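Local atomic coordinates of holo-[acyl-carrier-protein] synthase (Thermotoga maritima, PDB entry 5XUM), a protein that belongs to the 4'-phosphopantetheinyl transferase superfamily, as an AcpS-type holo-[acyl-carrier-protein] synthase that assembles from three copies of its chain. Residues D8-F19 with R38-A47; G86-S94 with L104-I114. All coordinates share one frame; numbering follows the deposited sequence.

Contact 1: residues D8-F19 with R38-A47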
loop_
_atom_site.group_PDB
_atom_site.type_symbol
_atom_site.label_atom_id
_atom_site.label_comp_id
_atom_site.label_asym_id
_atom_site.label_seq_id
_atom_site.Cartn_x
_atom_site.Cartn_y
_atom_site.Cartn_z
ATOM N N ASP A 8 -4.069 11.111 4.668
ATOM C CA ASP A 8 -4.545 12.400 5.174
ATOM C C ASP A 8 -3.844 12.790 6.466
ATOM O O ASP A 8 -3.662 11.957 7.350
ATOM C CB ASP A 8 -6.063 12.410 5.383
ATOM C CG ASP A 8 -6.631 13.825 5.450
ATOM O OD1 ASP A 8 -7.290 14.168 6.458
ATOM O OD2 ASP A 8 -6.413 14.601 4.494
ATOM N N VAL A 9 -3.457 14.060 6.558
ATOM C CA VAL A 9 -2.834 14.606 7.764
ATOM C C VAL A 9 -3.639 15.809 8.271
ATOM O O VAL A 9 -4.038 16.670 7.486
ATOM C CB VAL A 9 -1.336 14.962 7.529
ATOM C CG1 VAL A 9 -1.169 16.062 6.489
ATOM C CG2 VAL A 9 -0.637 15.335 8.835
ATOM N N LEU A 10 -3.900 15.850 9.576
ATOM C CA LEU A 10 -4.563 17.006 10.178
ATOM C C LEU A 10 -4.131 17.246 11.619
ATOM O O LEU A 10 -3.881 16.297 12.373
ATOM C CB LEU A 10 -6.095 16.909 10.063
ATOM C CG LEU A 10 -6.855 15.654 10.495
ATOM C CD1 LEU A 10 -7.034 15.622 12.003
ATOM C CD2 LEU A 10 -8.215 15.604 9.815
ATOM N N GLU A 11 -4.035 18.521 11.985
ATOM C CA GLU A 11 -3.712 18.913 13.352
ATOM C C GLU A 11 -4.951 18.713 14.220
ATOM O O GLU A 11 -5.993 19.328 13.975
ATOM C CB GLU A 11 -3.234 20.369 13.396
ATOM C CG GLU A 11 -2.481 20.748 14.668
ATOM C CD GLU A 11 -1.671 22.029 14.533
ATOM O OE1 GLU A 11 -1.932 22.825 13.603
ATOM O OE2 GLU A 11 -0.764 22.247 15.366
ATOM N N VAL A 12 -4.828 17.837 15.217
ATOM C CA VAL A 12 -5.943 17.464 16.094
ATOM C C VAL A 12 -6.580 18.682 16.769
ATOM O O VAL A 12 -7.806 18.828 16.756
ATOM C CB VAL A 12 -5.509 16.425 17.160
ATOM C CG1 VAL A 12 -6.590 16.230 18.219
ATOM C CG2 VAL A 12 -5.164 15.095 16.503
ATOM N N GLU A 13 -5.739 19.554 17.330
ATOM C CA GLU A 13 -6.190 20.722 18.096
ATOM C C GLU A 13 -7.102 21.668 17.308
ATOM O O GLU A 13 -7.975 22.314 17.889
ATOM C CB GLU A 13 -4.991 21.498 18.653
ATOM C CG GLU A 13 -5.315 22.381 19.851
ATOM C CD GLU A 13 -4.175 23.309 20.228
ATOM O OE1 GLU A 13 -3.746 23.273 21.402
ATOM O OE2 GLU A 13 -3.706 24.072 19.355
ATOM N N ARG A 14 -6.902 21.742 15.993
ATOM C CA ARG A 14 -7.696 22.641 15.151
ATOM C C ARG A 14 -8.970 22.003 14.575
ATOM O O ARG A 14 -9.682 22.631 13.786
ATOM C CB ARG A 14 -6.828 23.275 14.054
ATOM C CG ARG A 14 -5.913 24.376 14.577
ATOM C CD ARG A 14 -5.337 25.235 13.461
ATOM N NE ARG A 14 -4.169 24.622 12.828
ATOM C CZ ARG A 14 -4.184 23.995 11.654
ATOM N NH1 ARG A 14 -3.063 23.475 11.172
ATOM N NH2 ARG A 14 -5.311 23.885 10.960
ATOM N N VAL A 15 -9.256 20.767 14.985
ATOM C CA VAL A 15 -10.504 20.087 14.625
ATOM C C VAL A 15 -11.543 20.300 15.734
ATOM O O VAL A 15 -11.322 19.888 16.876
ATOM C CB VAL A 15 -10.296 18.572 14.382
ATOM C CG1 VAL A 15 -11.620 17.888 14.059
ATOM C CG2 VAL A 15 -9.292 18.333 13.263
ATOM N N PRO A 16 -12.673 20.956 15.403
ATOM C CA PRO A 16 -13.722 21.193 16.396
ATOM C C PRO A 16 -14.511 19.927 16.715
ATOM O O PRO A 16 -14.795 19.130 15.818
ATOM C CB PRO A 16 -14.639 22.222 15.715
ATOM C CG PRO A 16 -13.873 22.739 14.544
ATOM C CD PRO A 16 -12.986 21.609 14.121
ATOM N N GLU A 17 -14.857 19.762 17.990
ATOM C CA GLU A 17 -15.651 18.629 18.463
ATOM C C GLU A 17 -17.083 18.685 17.916
ATOM O O GLU A 17 -17.756 17.656 17.812
ATOM C CB GLU A 17 -15.661 18.606 19.995
ATOM C CG GLU A 17 -15.976 17.252 20.618
ATOM C CD GLU A 17 -15.857 17.253 22.135
ATOM O OE1 GLU A 17 -16.744 16.678 22.802
ATOM O OE2 GLU A 17 -14.879 17.826 22.666
ATOM N N LYS A 18 -17.527 19.891 17.561
ATOM C CA LYS A 18 -18.860 20.127 16.997
ATOM C C LYS A 18 -19.052 19.506 15.608
ATOM O O LYS A 18 -20.181 19.400 15.124
ATOM C CB LYS A 18 -19.159 21.631 16.945
ATOM C CG LYS A 18 -19.388 22.281 18.301
ATOM C CD LYS A 18 -19.488 23.793 18.176
ATOM C CE LYS A 18 -19.682 24.452 19.532
ATOM N NZ LYS A 18 -19.782 25.935 19.427
ATOM N N PHE A 19 -17.949 19.101 14.978
ATOM C CA PHE A 19 -17.983 18.438 13.668
ATOM C C PHE A 19 -18.548 17.019 13.744
ATOM O O PHE A 19 -18.928 16.444 12.721
ATOM C CB PHE A 19 -16.584 18.414 13.041
ATOM C CG PHE A 19 -16.203 19.689 12.333
ATOM C CD1 PHE A 19 -15.060 19.734 11.541
ATOM C CD2 PHE A 19 -16.984 20.840 12.441
ATOM C CE1 PHE A 19 -14.694 20.899 10.884
ATOM C CE2 PHE A 19 -16.625 22.008 11.783
ATOM C CZ PHE A 19 -15.479 22.037 11.003
ATOM N N ARG A 38 -12.117 12.657 23.145
ATOM C CA ARG A 38 -13.164 12.945 22.166
ATOM C C ARG A 38 -12.645 13.681 20.935
ATOM O O ARG A 38 -13.028 13.352 19.810
ATOM C CB ARG A 38 -14.304 13.734 22.819
ATOM C CG ARG A 38 -15.030 12.970 23.917
ATOM C CD ARG A 38 -16.040 13.834 24.648
ATOM N NE ARG A 38 -17.307 13.953 23.925
ATOM C CZ ARG A 38 -18.286 13.050 23.952
ATOM N NH1 ARG A 38 -19.397 13.260 23.260
ATOM N NH2 ARG A 38 -18.161 11.935 24.663
ATOM N N ARG A 39 -11.776 14.667 21.152
ATOM C CA ARG A 39 -11.234 15.480 20.064
ATOM C C ARG A 39 -10.350 14.657 19.124
ATOM O O ARG A 39 -10.372 14.859 17.910
ATOM C CB ARG A 39 -10.459 16.675 20.618
ATOM C CG ARG A 39 -10.466 17.887 19.701
ATOM C CD ARG A 39 -9.959 19.120 20.426
ATOM N NE ARG A 39 -10.405 20.349 19.774
ATOM C CZ ARG A 39 -10.024 21.572 20.128
ATOM N NH1 ARG A 39 -9.174 21.749 21.130
ATOM N NH2 ARG A 39 -10.488 22.626 19.467
ATOM N N GLU A 40 -9.582 13.735 19.700
ATOM C CA GLU A 40 -8.759 12.809 18.930
ATOM C C GLU A 40 -9.599 11.888 18.056
ATOM O O GLU A 40 -9.248 11.636 16.903
ATOM C CB GLU A 40 -7.898 11.958 19.855
ATOM C CG GLU A 40 -6.623 12.629 20.322
ATOM C CD GLU A 40 -5.521 11.622 20.580
ATOM O OE1 GLU A 40 -5.811 10.541 21.140
ATOM O OE2 GLU A 40 -4.361 11.911 20.224
ATOM N N PHE A 41 -10.696 11.383 18.620
ATOM C CA PHE A 41 -11.577 10.461 17.909
ATOM C C PHE A 41 -12.156 11.107 16.656
ATOM O O PHE A 41 -12.147 10.503 15.582
ATOM C CB PHE A 41 -12.701 9.953 18.819
ATOM C CG PHE A 41 -13.588 8.928 18.166
ATOM C CD1 PHE A 41 -13.211 7.589 18.119
ATOM C CD2 PHE A 41 -14.799 9.301 17.586
ATOM C CE1 PHE A 41 -14.025 6.642 17.515
ATOM C CE2 PHE A 41 -15.617 8.358 16.978
ATOM C CZ PHE A 41 -15.230 7.027 16.942
ATOM N N ILE A 42 -12.646 12.336 16.807
ATOM C CA ILE A 42 -13.239 13.093 15.709
ATOM C C ILE A 42 -12.204 13.399 14.637
ATOM O O ILE A 42 -12.465 13.220 13.446
ATOM C CB ILE A 42 -13.889 14.408 16.208
ATOM C CG1 ILE A 42 -15.015 14.116 17.208
ATOM C CG2 ILE A 42 -14.398 15.250 15.040
ATOM C CD1 ILE A 42 -16.036 13.098 16.736
ATOM N N ALA A 43 -11.032 13.857 15.071
ATOM C CA ALA A 43 -9.924 14.149 14.172
ATOM C C ALA A 43 -9.525 12.903 13.374
ATOM O O ALA A 43 -9.331 12.973 12.160
ATOM C CB ALA A 43 -8.740 14.696 14.959
ATOM N N GLY A 44 -9.432 11.767 14.064
ATOM C CA GLY A 44 -9.081 10.494 13.442
ATOM C C GLY A 44 -10.092 10.018 12.410
ATOM O O GLY A 44 -9.712 9.547 11.337
ATOM N N ARG A 45 -11.377 10.143 12.735
ATOM C CA ARG A 45 -12.450 9.742 11.822
ATOM C C ARG A 45 -12.552 10.656 10.607
ATOM O O ARG A 45 -12.849 10.190 9.507
ATOM C CB ARG A 45 -13.800 9.646 12.547
ATOM C CG ARG A 45 -14.211 8.226 12.914
ATOM C CD ARG A 45 -13.157 7.525 13.755
ATOM N NE ARG A 45 -13.421 6.099 13.914
ATOM C CZ ARG A 45 -12.570 5.238 14.467
ATOM N NH1 ARG A 45 -11.389 5.651 14.915
ATOM N NH2 ARG A 45 -12.900 3.958 14.572
ATOM N N PHE A 46 -12.300 11.947 10.808
ATOM C CA PHE A 46 -12.245 12.898 9.699
ATOM C C PHE A 46 -11.108 12.535 8.746
ATOM O O PHE A 46 -11.298 12.516 7.527
ATOM C CB PHE A 46 -12.069 14.333 10.208
ATOM C CG PHE A 46 -12.485 15.383 9.214
ATOM C CD1 PHE A 46 -11.601 15.831 8.236
ATOM C CD2 PHE A 46 -13.766 15.919 9.249
ATOM C CE1 PHE A 46 -11.987 16.793 7.315
ATOM C CE2 PHE A 46 -14.159 16.884 8.332
ATOM C CZ PHE A 46 -13.268 17.320 7.364
ATOM N N ALA A 47 -9.938 12.241 9.315
ATOM C CA ALA A 47 -8.758 11.869 8.540
ATOM C C ALA A 47 -8.963 10.564 7.764
ATOM O O ALA A 47 -8.579 10.471 6.602
ATOM C CB ALA A 47 -7.531 11.777 9.441
#
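L10 lays its two methyls on A43, F46 and A47 of helix 38-56: CD1 comes to 3.5 Å from A43 CB, while CD2 touches both A47 CB and the ring of F46, 3.7 Å from F46 CD1. L10 gets there with CG wedged between its own backbone N and carbonyl carbon (chi1 51°). The same A43 CB also meets V12 CG2 at 3.9 Å and V15 CG2 at 4.1 Å, so a single methyl serves three side chains of the facing segment. V15 CG1 turns instead to I42 CG2, 4.0 Å away. Farther along, polar groups take over. R39 stretches out from CG to NE and gives its NE hydrogen to the backbone O of V15 (3.1 Å, N-H...O 147°), and E13 O lies above one face of the same guanidinium. E17 OE1 pairs with R38 NE at 3.0 Å in a salt bridge; the oxygen lies in the guanidinium plane, but the nitrogen stands 41° out of the carboxylate plane. At the other end D8 CB rests against A47 O, while its carboxylate bonds to K54 and to S96 of the second subunit. Strand 2-11 is positioned by backbone bonds to strand 100-108, and helix 20-23 packs on I42 and F46. The chemistry implies an apolar seam centred on A43 and A47, with R39 holding the turn after the strand and R38 the 3-10 segment 17-19.

Contact 2: residues G86-S94 with L104-I114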
loop_
_atom_site.group_PDB
_atom_site.type_symbol
_atom_site.label_atom_id
_atom_site.label_comp_id
_atom_site.label_asym_id
_atom_site.label_seq_id
_atom_site.Cartn_x
_atom_site.Cartn_y
_atom_site.Cartn_z
ATOM N N GLY A 86 -17.515 1.271 -5.114
ATOM C CA GLY A 86 -16.717 0.545 -6.105
ATOM C C GLY A 86 -16.793 -0.953 -5.886
ATOM O O GLY A 86 -17.594 -1.426 -5.072
ATOM N N PHE A 87 -15.964 -1.707 -6.603
ATOM C CA PHE A 87 -15.959 -3.166 -6.464
ATOM C C PHE A 87 -14.756 -3.719 -5.692
ATOM O O PHE A 87 -14.507 -4.928 -5.701
ATOM C CB PHE A 87 -16.145 -3.870 -7.822
ATOM C CG PHE A 87 -14.994 -3.693 -8.776
ATOM C CD1 PHE A 87 -14.057 -4.708 -8.948
ATOM C CD2 PHE A 87 -14.858 -2.524 -9.520
ATOM C CE1 PHE A 87 -12.997 -4.555 -9.832
ATOM C CE2 PHE A 87 -13.802 -2.364 -10.405
ATOM C CZ PHE A 87 -12.870 -3.380 -10.562
ATOM N N PHE A 88 -14.017 -2.837 -5.019
ATOM C CA PHE A 88 -12.971 -3.283 -4.102
ATOM C C PHE A 88 -13.626 -4.117 -3.005
ATOM O O PHE A 88 -14.722 -3.791 -2.546
ATOM C CB PHE A 88 -12.194 -2.091 -3.509
ATOM C CG PHE A 88 -13.054 -1.111 -2.751
ATOM C CD1 PHE A 88 -13.638 -0.028 -3.401
ATOM C CD2 PHE A 88 -13.276 -1.267 -1.385
ATOM C CE1 PHE A 88 -14.435 0.872 -2.708
ATOM C CE2 PHE A 88 -14.076 -0.373 -0.686
ATOM C CZ PHE A 88 -14.654 0.700 -1.348
ATOM N N ASN A 89 -12.984 -5.210 -2.608
ATOM C CA ASN A 89 -13.522 -6.021 -1.516
ATOM C C ASN A 89 -12.665 -5.984 -0.255
ATOM O O ASN A 89 -13.039 -6.543 0.776
ATOM C CB ASN A 89 -13.845 -7.458 -1.963
ATOM C CG ASN A 89 -12.656 -8.181 -2.572
ATOM O OD1 ASN A 89 -11.624 -7.583 -2.882
ATOM N ND2 ASN A 89 -12.805 -9.490 -2.749
ATOM N N TYR A 90 -11.525 -5.305 -0.342
ATOM C CA TYR A 90 -10.665 -5.115 0.816
ATOM C C TYR A 90 -10.297 -3.652 1.009
ATOM O O TYR A 90 -9.914 -2.961 0.061
ATOM C CB TYR A 90 -9.411 -5.997 0.729
ATOM C CG TYR A 90 -9.660 -7.412 1.194
ATOM C CD1 TYR A 90 -9.328 -7.808 2.488
ATOM C CD2 TYR A 90 -10.250 -8.350 0.348
ATOM C CE1 TYR A 90 -9.567 -9.099 2.924
ATOM C CE2 TYR A 90 -10.492 -9.644 0.774
ATOM C CZ TYR A 90 -10.153 -10.012 2.060
ATOM O OH TYR A 90 -10.396 -11.297 2.480
ATOM N N ALA A 91 -10.453 -3.186 2.242
ATOM C CA ALA A 91 -9.980 -1.872 2.641
ATOM C C ALA A 91 -9.005 -2.064 3.789
ATOM O O ALA A 91 -9.390 -2.467 4.887
ATOM C CB ALA A 91 -11.139 -0.981 3.060
ATOM N N HIS A 92 -7.734 -1.812 3.509
ATOM C CA HIS A 92 -6.696 -1.898 4.516
ATOM C C HIS A 92 -6.461 -0.516 5.041
ATOM O O HIS A 92 -6.040 0.384 4.303
ATOM C CB HIS A 92 -5.434 -2.505 3.917
ATOM C CG HIS A 92 -5.652 -3.871 3.309
ATOM N ND1 HIS A 92 -5.756 -4.989 4.055
ATOM C CD2 HIS A 92 -5.797 -4.269 1.979
ATOM C CE1 HIS A 92 -5.950 -6.049 3.247
ATOM N NE2 HIS A 92 -5.976 -5.607 1.977
ATOM N N VAL A 93 -6.768 -0.325 6.320
ATOM C CA VAL A 93 -6.753 1.006 6.915
ATOM C C VAL A 93 -5.868 1.066 8.162
ATOM O O VAL A 93 -5.693 0.071 8.869
ATOM C CB VAL A 93 -8.185 1.545 7.212
ATOM C CG1 VAL A 93 -9.075 1.448 5.977
ATOM C CG2 VAL A 93 -8.827 0.815 8.380
ATOM N N SER A 94 -5.292 2.238 8.402
ATOM C CA SER A 94 -4.512 2.481 9.609
ATOM C C SER A 94 -4.623 3.943 10.014
ATOM O O SER A 94 -4.776 4.824 9.163
ATOM C CB SER A 94 -3.046 2.093 9.407
ATOM O OG SER A 94 -2.349 2.095 10.647
ATOM N N LEU A 104 -4.303 6.287 6.811
ATOM C CA LEU A 104 -3.924 5.576 5.597
ATOM C C LEU A 104 -5.055 4.636 5.176
ATOM O O LEU A 104 -5.576 3.882 5.996
ATOM C CB LEU A 104 -2.643 4.772 5.849
ATOM C CG LEU A 104 -2.202 3.739 4.804
ATOM C CD1 LEU A 104 -1.659 4.429 3.565
ATOM C CD2 LEU A 104 -1.154 2.807 5.392
ATOM N N VAL A 105 -5.437 4.699 3.902
ATOM C CA VAL A 105 -6.424 3.777 3.336
ATOM C C VAL A 105 -5.861 3.186 2.042
ATOM O O VAL A 105 -5.444 3.922 1.143
ATOM C CB VAL A 105 -7.793 4.456 3.077
ATOM C CG1 VAL A 105 -8.751 3.515 2.342
ATOM C CG2 VAL A 105 -8.428 4.918 4.382
ATOM N N VAL A 106 -5.819 1.857 1.975
ATOM C CA VAL A 106 -5.425 1.153 0.756
ATOM C C VAL A 106 -6.574 0.244 0.325
ATOM O O VAL A 106 -6.976 -0.661 1.063
ATOM C CB VAL A 106 -4.121 0.337 0.936
ATOM C CG1 VAL A 106 -3.806 -0.460 -0.329
ATOM C CG2 VAL A 106 -2.944 1.252 1.287
ATOM N N LEU A 107 -7.111 0.508 -0.862
ATOM C CA LEU A 107 -8.221 -0.278 -1.392
ATOM C C LEU A 107 -7.702 -1.357 -2.339
ATOM O O LEU A 107 -6.874 -1.089 -3.213
ATOM C CB LEU A 107 -9.258 0.622 -2.076
ATOM C CG LEU A 107 -9.867 1.752 -1.229
ATOM C CD1 LEU A 107 -10.834 2.582 -2.056
ATOM C CD2 LEU A 107 -10.559 1.227 0.022
ATOM N N GLU A 108 -8.190 -2.577 -2.146
ATOM C CA GLU A 108 -7.699 -3.745 -2.874
ATOM C C GLU A 108 -8.863 -4.561 -3.430
ATOM O O GLU A 108 -9.899 -4.712 -2.777
ATOM C CB GLU A 108 -6.841 -4.615 -1.942
ATOM C CG GLU A 108 -6.264 -5.882 -2.571
ATOM C CD GLU A 108 -5.572 -6.792 -1.567
ATOM O OE1 GLU A 108 -6.065 -6.937 -0.424
ATOM O OE2 GLU A 108 -4.533 -7.383 -1.929
ATOM N N LYS A 109 -8.688 -5.068 -4.648
ATOM C CA LYS A 109 -9.601 -6.059 -5.204
ATOM C C LYS A 109 -8.886 -7.405 -5.256
ATOM O O LYS A 109 -7.940 -7.593 -6.026
ATOM C CB LYS A 109 -10.116 -5.634 -6.589
ATOM C CG LYS A 109 -10.849 -6.718 -7.385
ATOM C CD LYS A 109 -12.081 -7.246 -6.663
ATOM C CE LYS A 109 -12.727 -8.387 -7.435
ATOM N NZ LYS A 109 -13.622 -9.190 -6.560
ATOM N N ARG A 110 -9.329 -8.327 -4.407
ATOM C CA ARG A 110 -8.822 -9.692 -4.426
ATOM C C ARG A 110 -9.771 -10.571 -5.221
ATOM O O ARG A 110 -10.989 -10.385 -5.170
ATOM C CB ARG A 110 -8.708 -10.259 -3.015
ATOM C CG ARG A 110 -7.590 -9.683 -2.166
ATOM C CD ARG A 110 -7.414 -10.546 -0.930
ATOM N NE ARG A 110 -6.697 -9.866 0.144
ATOM C CZ ARG A 110 -6.600 -10.330 1.386
ATOM N NH1 ARG A 110 -7.185 -11.476 1.716
ATOM N NH2 ARG A 110 -5.925 -9.649 2.301
ATOM N N LYS A 111 -9.201 -11.523 -5.953
ATOM C CA LYS A 111 -9.974 -12.582 -6.592
ATOM C C LYS A 111 -10.699 -13.358 -5.494
ATOM O O LYS A 111 -10.077 -13.788 -4.521
ATOM C CB LYS A 111 -9.044 -13.503 -7.395
ATOM C CG LYS A 111 -9.704 -14.734 -8.005
ATOM C CD LYS A 111 -8.659 -15.669 -8.600
ATOM C CE LYS A 111 -9.239 -17.030 -8.961
ATOM N NZ LYS A 111 -10.105 -16.986 -10.173
ATOM N N GLY A 112 -12.014 -13.501 -5.642
ATOM C CA GLY A 112 -12.830 -14.232 -4.676
ATOM C C GLY A 112 -13.017 -13.493 -3.367
ATOM O O GLY A 112 -13.183 -12.268 -3.357
ATOM N N ASP A 113 -12.987 -14.247 -2.265
ATOM C CA ASP A 113 -13.154 -13.711 -0.902
ATOM C C ASP A 113 -14.506 -13.033 -0.671
ATOM O O ASP A 113 -14.636 -12.140 0.172
ATOM C CB ASP A 113 -11.990 -12.782 -0.512
ATOM C CG ASP A 113 -10.928 -13.487 0.314
ATOM O OD1 ASP A 113 -11.287 -14.197 1.278
ATOM O OD2 ASP A 113 -9.727 -13.313 0.013
ATOM N N ILE A 114 -15.505 -13.471 -1.430
ATOM C CA ILE A 114 -16.883 -13.041 -1.250
ATOM C C ILE A 114 -17.699 -14.294 -0.931
ATOM O O ILE A 114 -17.783 -15.210 -1.750
ATOM C CB ILE A 114 -17.413 -12.314 -2.507
ATOM C CG1 ILE A 114 -16.646 -11.000 -2.719
ATOM C CG2 ILE A 114 -18.906 -12.041 -2.393
ATOM C CD1 ILE A 114 -16.510 -10.591 -4.167
HETATM O O HOH W 1 -15.430 -7.398 -5.566
#
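Y90-S94 and L104-E108 run antiparallel, their axes 4.7 Å apart, with Y90-E108, H92-V106 and S94-L104 as hydrogen-bonded pairs and a beta bulge where N89 and Y90 both face E108. On the face carrying Y90 and H92, R110 spreads its guanidinium flat over the tyrosine ring, centres 3.7 Å apart and planes at 14°, a cation-pi stack. E108 OE1 accepts from H92 NE2 at 2.7 Å and, in a salt bridge, from R110 NE at 3.0 Å, from opposite faces of the carboxylate plane, a grip that probably favours its charged form. R110 and E108 OE2 also bond to I2 of the third subunit. The side-chain amide of N89 bonds to the backbone of R110: OD1 accepts from R110 N at 2.9 Å on a lone pair, and ND2 gives to R110 O at 3.2 Å. With N89 CG between backbone N and carbonyl carbon (chi1 56°), the amide faces R110. The other face is greasy: L107 CD1 stands 4.1 Å from the centroid of the F88 ring, over its face, and CD2 meets A91 CB, under helix 38-56. Strands 90-97 and 100-108 form a beta hairpin whose apolar face packs on that helix and whose other face meets another subunit.

Both contacts build on the three-stranded sheet 2-11, 100-108, 90-97 and on helix 38-56, but at different places: their centres lie about 25 Å apart and they do not touch. Contact 2 is buried, nearer the middle of the chain, and joins neighbouring strands through regular backbone bonding; contact 1 is only partly buried, lies about 20 Å from the chain centre, and joins a strand outermost within its own chain, and the turn after it, to the helix mainly through side chains. Their charges differ accordingly. In contact 2 the charged groups E108 and R110 bond to the third subunit, whereas contact 1 pairs an exposed glutamate, and its strand meets the second subunit.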